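Local coordinates for formiminotetrahydrofolate cyclodeaminase (Thermotoga maritima, PDB 1O5H), which probably catalyses the cyclodeamination of 5-formiminotetrahydrofolate, releasing ammonia and forming 5,10-methenyltetrahydrofolate, at residues 53-57 against 146-150; 70-74 against 134-138. All blocks are in the same frame, centred on the assembly; numbering follows the deposited sequence.

Contact 1. Residues 53-57 against 146-150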
HETATM    1  N   MSE A  53     -13.194  -2.779   8.472  1.00 51.55           N
HETATM    2  CA  MSE A  53     -12.970  -2.937   9.903  1.00 55.44           C
HETATM    3  C   MSE A  53     -13.568  -1.787  10.677  1.00 50.54           C
HETATM    4  O   MSE A  53     -14.332  -2.002  11.603  1.00 52.34           O
HETATM    5  CB  MSE A  53     -11.503  -3.056  10.217  1.00 54.33           C
HETATM    6  CG  MSE A  53     -11.156  -2.843  11.677  1.00 57.66           C
HETATM    7 SE   MSE A  53      -9.242  -3.153  11.833  1.00 75.88          SE
HETATM    8  CE  MSE A  53      -8.935  -2.616  13.887  1.00 70.12           C
ATOM      9  N   VAL A  54     -13.246  -0.568  10.276  1.00 47.91           N
ATOM     10  CA  VAL A  54     -13.790   0.605  10.922  1.00 45.59           C
ATOM     11  C   VAL A  54     -15.318   0.601  10.868  1.00 46.39           C
ATOM     12  O   VAL A  54     -15.984   0.929  11.866  1.00 48.30           O
ATOM     13  CB  VAL A  54     -13.220   1.906  10.329  1.00 46.33           C
ATOM     14  CG1 VAL A  54     -13.887   3.103  10.960  1.00 42.55           C
ATOM     15  CG2 VAL A  54     -11.682   1.978  10.532  1.00 42.85           C
ATOM     16  N   ALA A  55     -15.894   0.204   9.736  1.00 44.82           N
ATOM     17  CA  ALA A  55     -17.357   0.181   9.641  1.00 45.17           C
ATOM     18  C   ALA A  55     -17.968  -0.854  10.582  1.00 46.57           C
ATOM     19  O   ALA A  55     -18.981  -0.594  11.232  1.00 47.38           O
ATOM     20  CB  ALA A  55     -17.794  -0.073   8.242  1.00 46.38           C
ATOM     21  N   ASN A  56     -17.348  -2.027  10.660  1.00 47.29           N
ATOM     22  CA  ASN A  56     -17.788  -3.048  11.600  1.00 47.21           C
ATOM     23  C   ASN A  56     -17.731  -2.577  13.022  1.00 48.56           C
ATOM     24  O   ASN A  56     -18.679  -2.783  13.770  1.00 50.39           O
ATOM     25  CB  ASN A  56     -16.936  -4.296  11.487  1.00 47.08           C
ATOM     26  CG  ASN A  56     -17.485  -5.279  10.494  1.00 48.00           C
ATOM     27  OD1 ASN A  56     -18.713  -5.428  10.347  1.00 41.21           O
ATOM     28  ND2 ASN A  56     -16.582  -5.972   9.795  1.00 44.01           N
ATOM     29  N   PHE A  57     -16.623  -1.948  13.400  1.00 47.84           N
ATOM     30  CA  PHE A  57     -16.496  -1.464  14.742  1.00 48.43           C
ATOM     31  C   PHE A  57     -17.374  -0.240  15.015  1.00 50.06           C
ATOM     32  O   PHE A  57     -17.314   0.321  16.100  1.00 51.85           O
ATOM     33  CB  PHE A  57     -15.049  -1.157  15.041  1.00 49.36           C
ATOM     34  CG  PHE A  57     -14.268  -2.329  15.535  1.00 53.44           C
ATOM     35  CD1 PHE A  57     -14.441  -2.798  16.826  1.00 55.19           C
ATOM     36  CD2 PHE A  57     -13.311  -2.935  14.724  1.00 65.01           C
ATOM     37  CE1 PHE A  57     -13.699  -3.870  17.298  1.00 57.82           C
ATOM     38  CE2 PHE A  57     -12.555  -4.011  15.192  1.00 62.83           C
ATOM     39  CZ  PHE A  57     -12.750  -4.474  16.480  1.00 57.74           C
ATOM     40  N   LEU A 146     -11.002   4.536  15.882  1.00 40.58           N
ATOM     41  CA  LEU A 146     -10.362   3.786  14.825  1.00 37.41           C
ATOM     42  C   LEU A 146      -9.975   4.737  13.731  1.00 37.53           C
ATOM     43  O   LEU A 146      -9.692   4.327  12.598  1.00 36.64           O
ATOM     44  CB  LEU A 146     -11.274   2.695  14.315  1.00 37.30           C
ATOM     45  CG  LEU A 146     -11.269   1.420  15.150  1.00 36.52           C
ATOM     46  CD1 LEU A 146     -12.320   1.459  16.207  1.00 34.25           C
ATOM     47  CD2 LEU A 146     -11.534   0.231  14.232  1.00 52.27           C
ATOM     48  N   ALA A 147      -9.934   6.021  14.087  1.00 36.99           N
ATOM     49  CA  ALA A 147      -9.549   7.019  13.126  1.00 37.04           C
ATOM     50  C   ALA A 147      -8.218   6.630  12.500  1.00 37.96           C
ATOM     51  O   ALA A 147      -8.088   6.689  11.276  1.00 41.88           O
ATOM     52  CB  ALA A 147      -9.484   8.346  13.749  1.00 36.33           C
ATOM     53  N   SER A 148      -7.264   6.177  13.315  1.00 36.34           N
ATOM     54  CA  SER A 148      -5.976   5.736  12.799  1.00 35.38           C
ATOM     55  C   SER A 148      -6.176   4.775  11.621  1.00 36.26           C
ATOM     56  O   SER A 148      -5.586   4.945  10.553  1.00 36.36           O
ATOM     57  CB  SER A 148      -5.150   5.082  13.897  1.00 34.30           C
ATOM     58  OG  SER A 148      -5.393   3.696  13.935  1.00 42.32           O
ATOM     59  N   ASP A 149      -7.043   3.781  11.793  1.00 37.16           N
ATOM     60  CA  ASP A 149      -7.241   2.811  10.725  1.00 37.03           C
ATOM     61  C   ASP A 149      -7.858   3.420   9.483  1.00 36.05           C
ATOM     62  O   ASP A 149      -7.517   3.050   8.374  1.00 39.38           O
ATOM     63  CB  ASP A 149      -8.050   1.635  11.208  1.00 37.44           C
ATOM     64  CG  ASP A 149      -7.302   0.805  12.194  1.00 43.84           C
ATOM     65  OD1 ASP A 149      -6.088   0.596  11.982  1.00 60.55           O
ATOM     66  OD2 ASP A 149      -7.838   0.316  13.212  1.00 51.71           O
ATOM     67  N   THR A 150      -8.755   4.364   9.660  1.00 35.34           N
ATOM     68  CA  THR A 150      -9.273   5.097   8.523  1.00 35.04           C
ATOM     69  C   THR A 150      -8.167   5.843   7.797  1.00 35.66           C
ATOM     70  O   THR A 150      -8.083   5.780   6.567  1.00 36.63           O
ATOM     71  CB  THR A 150     -10.307   6.079   9.001  1.00 36.08           C
ATOM     72  OG1 THR A 150     -11.371   5.341   9.623  1.00 42.76           O
ATOM     73  CG2 THR A 150     -10.951   6.792   7.811  1.00 24.52           C
TER
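Leu146 and Val54 carry most of this contact, chiefly through apolar packing. The side chain of Leu146 reaches across from the N-cap position, just before helix 147-172, to the C-terminal end of helix 36-56 and Phe57 just beyond it. Its CD2 lies 3.7 Å from CD2 of Phe57, set obliquely to the ring, and the two side chains cross at about a right angle. The same Leu146 CD2 is 3.9 Å from CE of Met53, a selenomethionine. The Met53 chain is extended, with CG anti to the backbone N (chi1 164°), and this carries its CE out past Leu146 to the carboxylate of Asp149. CG of Met53 also meets the Phe57 ring at its edge, in plane. CG2 of Val54 lies 3.9 Å from CB of Leu146. It also packs on CB of Asp149.

Between these two segments the polar side-chain atoms meet their partners by packing alone. OG1 of Thr150 touches both methyls of Val54 and is 3.5 Å from Val54 CG2. The carboxylate of Asp149 finds its strongest polar partner elsewhere: OD1 accepts a hydrogen bond from the backbone N of Gly36 of the second subunit. Val27 of that subunit packs on Met53.

The contact joins the C-terminal end of helix 36-56 to the start of helix 147-172 in this all-helical fold, with apolar side chains packed between the two helix ends, beside the dimer interface.

Contact 2. Residues 70-74 against 134-138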
ATOM      1  N   GLU A  70     -26.018   3.076   7.406  1.00 54.84           N
ATOM      2  CA  GLU A  70     -24.863   3.494   6.605  1.00 53.78           C
ATOM      3  C   GLU A  70     -23.637   2.585   6.771  1.00 51.47           C
ATOM      4  O   GLU A  70     -22.899   2.368   5.813  1.00 51.75           O
ATOM      5  CB  GLU A  70     -24.504   4.963   6.891  1.00 54.07           C
ATOM      6  CG  GLU A  70     -23.542   5.603   5.894  1.00 60.03           C
ATOM      7  CD  GLU A  70     -24.064   5.601   4.463  1.00 67.96           C
ATOM      8  OE1 GLU A  70     -25.274   5.311   4.257  1.00 67.66           O
ATOM      9  OE2 GLU A  70     -23.259   5.893   3.543  1.00 65.44           O
HETATM   10  N   MSE A  71     -23.434   2.054   7.975  1.00 49.57           N
HETATM   11  CA  MSE A  71     -22.274   1.204   8.265  1.00 48.55           C
HETATM   12  C   MSE A  71     -22.412  -0.180   7.653  1.00 48.40           C
HETATM   13  O   MSE A  71     -21.480  -0.688   7.036  1.00 49.97           O
HETATM   14  CB  MSE A  71     -21.995   1.107   9.774  1.00 47.96           C
HETATM   15  CG  MSE A  71     -21.614   2.434  10.418  1.00 50.83           C
HETATM   16 SE   MSE A  71     -19.964   3.199   9.732  1.00 60.54          SE
HETATM   17  CE  MSE A  71     -20.481   5.084   9.430  1.00 50.83           C
ATOM     18  N   GLU A  72     -23.576  -0.796   7.795  1.00 49.20           N
ATOM     19  CA  GLU A  72     -23.785  -2.094   7.159  1.00 49.84           C
ATOM     20  C   GLU A  72     -23.673  -1.996   5.648  1.00 49.67           C
ATOM     21  O   GLU A  72     -23.218  -2.929   4.992  1.00 49.15           O
ATOM     22  CB  GLU A  72     -25.117  -2.687   7.553  1.00 48.01           C
ATOM     23  CG  GLU A  72     -25.034  -3.430   8.873  1.00 54.54           C
ATOM     24  CD  GLU A  72     -26.323  -3.346   9.693  1.00 63.78           C
ATOM     25  OE1 GLU A  72     -27.157  -2.447   9.431  1.00 67.03           O
ATOM     26  OE2 GLU A  72     -26.504  -4.172  10.618  1.00 59.66           O
ATOM     27  N   ARG A  73     -24.073  -0.845   5.118  1.00 49.35           N
ATOM     28  CA  ARG A  73     -23.983  -0.553   3.701  1.00 49.32           C
ATOM     29  C   ARG A  73     -22.523  -0.552   3.239  1.00 48.71           C
ATOM     30  O   ARG A  73     -22.211  -1.047   2.148  1.00 50.91           O
ATOM     31  CB  ARG A  73     -24.654   0.796   3.412  1.00 48.84           C
ATOM     32  CG  ARG A  73     -25.001   1.041   1.941  1.00 52.92           C
ATOM     33  CD  ARG A  73     -25.180   2.523   1.562  1.00 52.83           C
ATOM     34  NE  ARG A  73     -23.976   3.303   1.866  1.00 64.46           N
ATOM     35  CZ  ARG A  73     -22.884   3.354   1.094  1.00 69.90           C
ATOM     36  NH1 ARG A  73     -22.837   2.680  -0.057  1.00 70.61           N
ATOM     37  NH2 ARG A  73     -21.835   4.085   1.473  1.00 65.43           N
ATOM     38  N   ILE A  74     -21.637  -0.005   4.069  1.00 45.61           N
ATOM     39  CA  ILE A  74     -20.227   0.090   3.737  1.00 43.29           C
ATOM     40  C   ILE A  74     -19.578  -1.280   3.818  1.00 43.49           C
ATOM     41  O   ILE A  74     -18.875  -1.703   2.897  1.00 42.78           O
ATOM     42  CB  ILE A  74     -19.506   1.083   4.674  1.00 42.29           C
ATOM     43  CG1 ILE A  74     -20.006   2.498   4.415  1.00 38.51           C
ATOM     44  CG2 ILE A  74     -18.000   1.033   4.451  1.00 41.51           C
ATOM     45  CD1 ILE A  74     -19.586   3.487   5.442  1.00 31.18           C
ATOM     46  N   GLU A 134     -15.936   6.390   0.763  1.00 43.52           N
ATOM     47  CA  GLU A 134     -16.348   5.727   1.985  1.00 43.09           C
ATOM     48  C   GLU A 134     -15.473   6.137   3.156  1.00 42.10           C
ATOM     49  O   GLU A 134     -15.957   6.283   4.293  1.00 42.48           O
ATOM     50  CB  GLU A 134     -16.341   4.213   1.834  1.00 44.92           C
ATOM     51  CG  GLU A 134     -17.191   3.661   0.687  1.00 52.84           C
ATOM     52  CD  GLU A 134     -18.689   3.859   0.851  1.00 60.19           C
ATOM     53  OE1 GLU A 134     -19.135   4.859   1.445  1.00 67.69           O
ATOM     54  OE2 GLU A 134     -19.442   3.006   0.350  1.00 69.11           O
ATOM     55  N   LEU A 135     -14.186   6.331   2.877  1.00 39.96           N
ATOM     56  CA  LEU A 135     -13.252   6.751   3.905  1.00 35.60           C
ATOM     57  C   LEU A 135     -13.651   8.119   4.333  1.00 36.97           C
ATOM     58  O   LEU A 135     -13.567   8.428   5.509  1.00 39.47           O
ATOM     59  CB  LEU A 135     -11.810   6.723   3.418  1.00 35.97           C
ATOM     60  CG  LEU A 135     -11.243   5.309   3.244  1.00 35.14           C
ATOM     61  CD1 LEU A 135      -9.809   5.303   2.839  1.00 29.72           C
ATOM     62  CD2 LEU A 135     -11.384   4.525   4.526  1.00 37.52           C
ATOM     63  N   GLU A 136     -14.155   8.942   3.420  1.00 37.43           N
ATOM     64  CA  GLU A 136     -14.648  10.240   3.879  1.00 40.53           C
ATOM     65  C   GLU A 136     -15.848  10.083   4.838  1.00 42.14           C
ATOM     66  O   GLU A 136     -15.916  10.739   5.893  1.00 44.71           O
ATOM     67  CB  GLU A 136     -14.983  11.170   2.734  1.00 39.87           C
ATOM     68  CG  GLU A 136     -15.201  12.576   3.229  1.00 40.91           C
ATOM     69  CD  GLU A 136     -15.505  13.560   2.130  1.00 56.17           C
ATOM     70  OE1 GLU A 136     -15.184  13.307   0.946  1.00 50.85           O
ATOM     71  OE2 GLU A 136     -16.058  14.623   2.474  1.00 70.14           O
ATOM     72  N   LYS A 137     -16.782   9.203   4.493  1.00 40.21           N
ATOM     73  CA  LYS A 137     -17.903   8.952   5.388  1.00 38.38           C
ATOM     74  C   LYS A 137     -17.398   8.391   6.703  1.00 38.65           C
ATOM     75  O   LYS A 137     -17.829   8.834   7.762  1.00 38.00           O
ATOM     76  CB  LYS A 137     -18.958   8.056   4.738  1.00 36.72           C
ATOM     77  CG  LYS A 137     -19.842   8.832   3.760  1.00 40.96           C
ATOM     78  CD  LYS A 137     -20.618   7.946   2.786  1.00 47.18           C
ATOM     79  CE  LYS A 137     -21.319   8.806   1.750  1.00 51.77           C
ATOM     80  NZ  LYS A 137     -22.510   8.134   1.173  1.00 63.14           N
ATOM     81  N   LEU A 138     -16.440   7.468   6.652  1.00 38.16           N
ATOM     82  CA  LEU A 138     -15.925   6.901   7.895  1.00 39.10           C
ATOM     83  C   LEU A 138     -15.189   7.937   8.775  1.00 40.60           C
ATOM     84  O   LEU A 138     -15.371   7.982   9.987  1.00 38.67           O
ATOM     85  CB  LEU A 138     -15.028   5.711   7.599  1.00 38.93           C
ATOM     86  CG  LEU A 138     -15.723   4.492   7.001  1.00 41.31           C
ATOM     87  CD1 LEU A 138     -14.704   3.463   6.612  1.00 41.48           C
ATOM     88  CD2 LEU A 138     -16.722   3.876   7.953  1.00 37.05           C
TER
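A salt-bridge network between two roughly antiparallel helices marks this contact, with apolar packing beside it. The short axes of 70-74 and 134-138 approach to 11.4 Å, at 147° between their directions. Arg73 sits at the centre of the network. Its NH2 donates to both oxygens of Glu134: 2.9 Å to OE2, on the syn lone pair, and 2.8 Å to OE1, a weaker bond for its bent angle. The guanidinium and carboxylate planes are 34° apart. Arg73 NH2 also bonds OE2 of Glu70, one turn back, at 3.1 Å, coming from above that carboxylate plane. Arg73 NE adds weak bonds to both Glu70 oxygens. Lys137 reaches the same Glu70 OE2 with NZ, a weak bond of 3.3 Å. The two carboxylates therefore probably offset the nearby like charges of Arg73 and Lys137.

Replacing Glu134 by an alanine would probably leave Arg73 tied to Glu70 on its own helix alone, without a mate across the contact.

Beside the charges, CG1 of Ile74 packs against the Glu134 carboxylate. Leu138 CD2 lies 3.8 Å from Ile74 CD1 and also 3.8 Å from SE of the selenomethionine Met71. Met71 brings SE there by bending at chi2 (-63°).

Helix 36-56 lies against the apolar side, where Ala55 touches both Ile74 and Leu138. Leu135 turns to helix 147-172, and Glu136 pairs with Arg201 of helix 178-206.

In the fold
Contact 1 and contact 2 lie about 10 Å apart between centres, on the same side of the chain's centre. Along the chain, contact 2 is nested inside the loop closed by contact 1. They join different helix pairs: 36-56 with 147-172 in contact 1, and 68-100 with 107-141 in contact 2. Helix 36-56 bears on both, through Ala55. A second junction is made where CG2 of Thr150 packs on the backbone O of Leu135. Contact 1 is buried, mostly apolar and within reach of the second subunit. Contact 2 is partly buried and touches no other chain of the assembly. Its apolar side faces the bundle, while its charged side runs from the buried Glu134 out to the exposed Arg73.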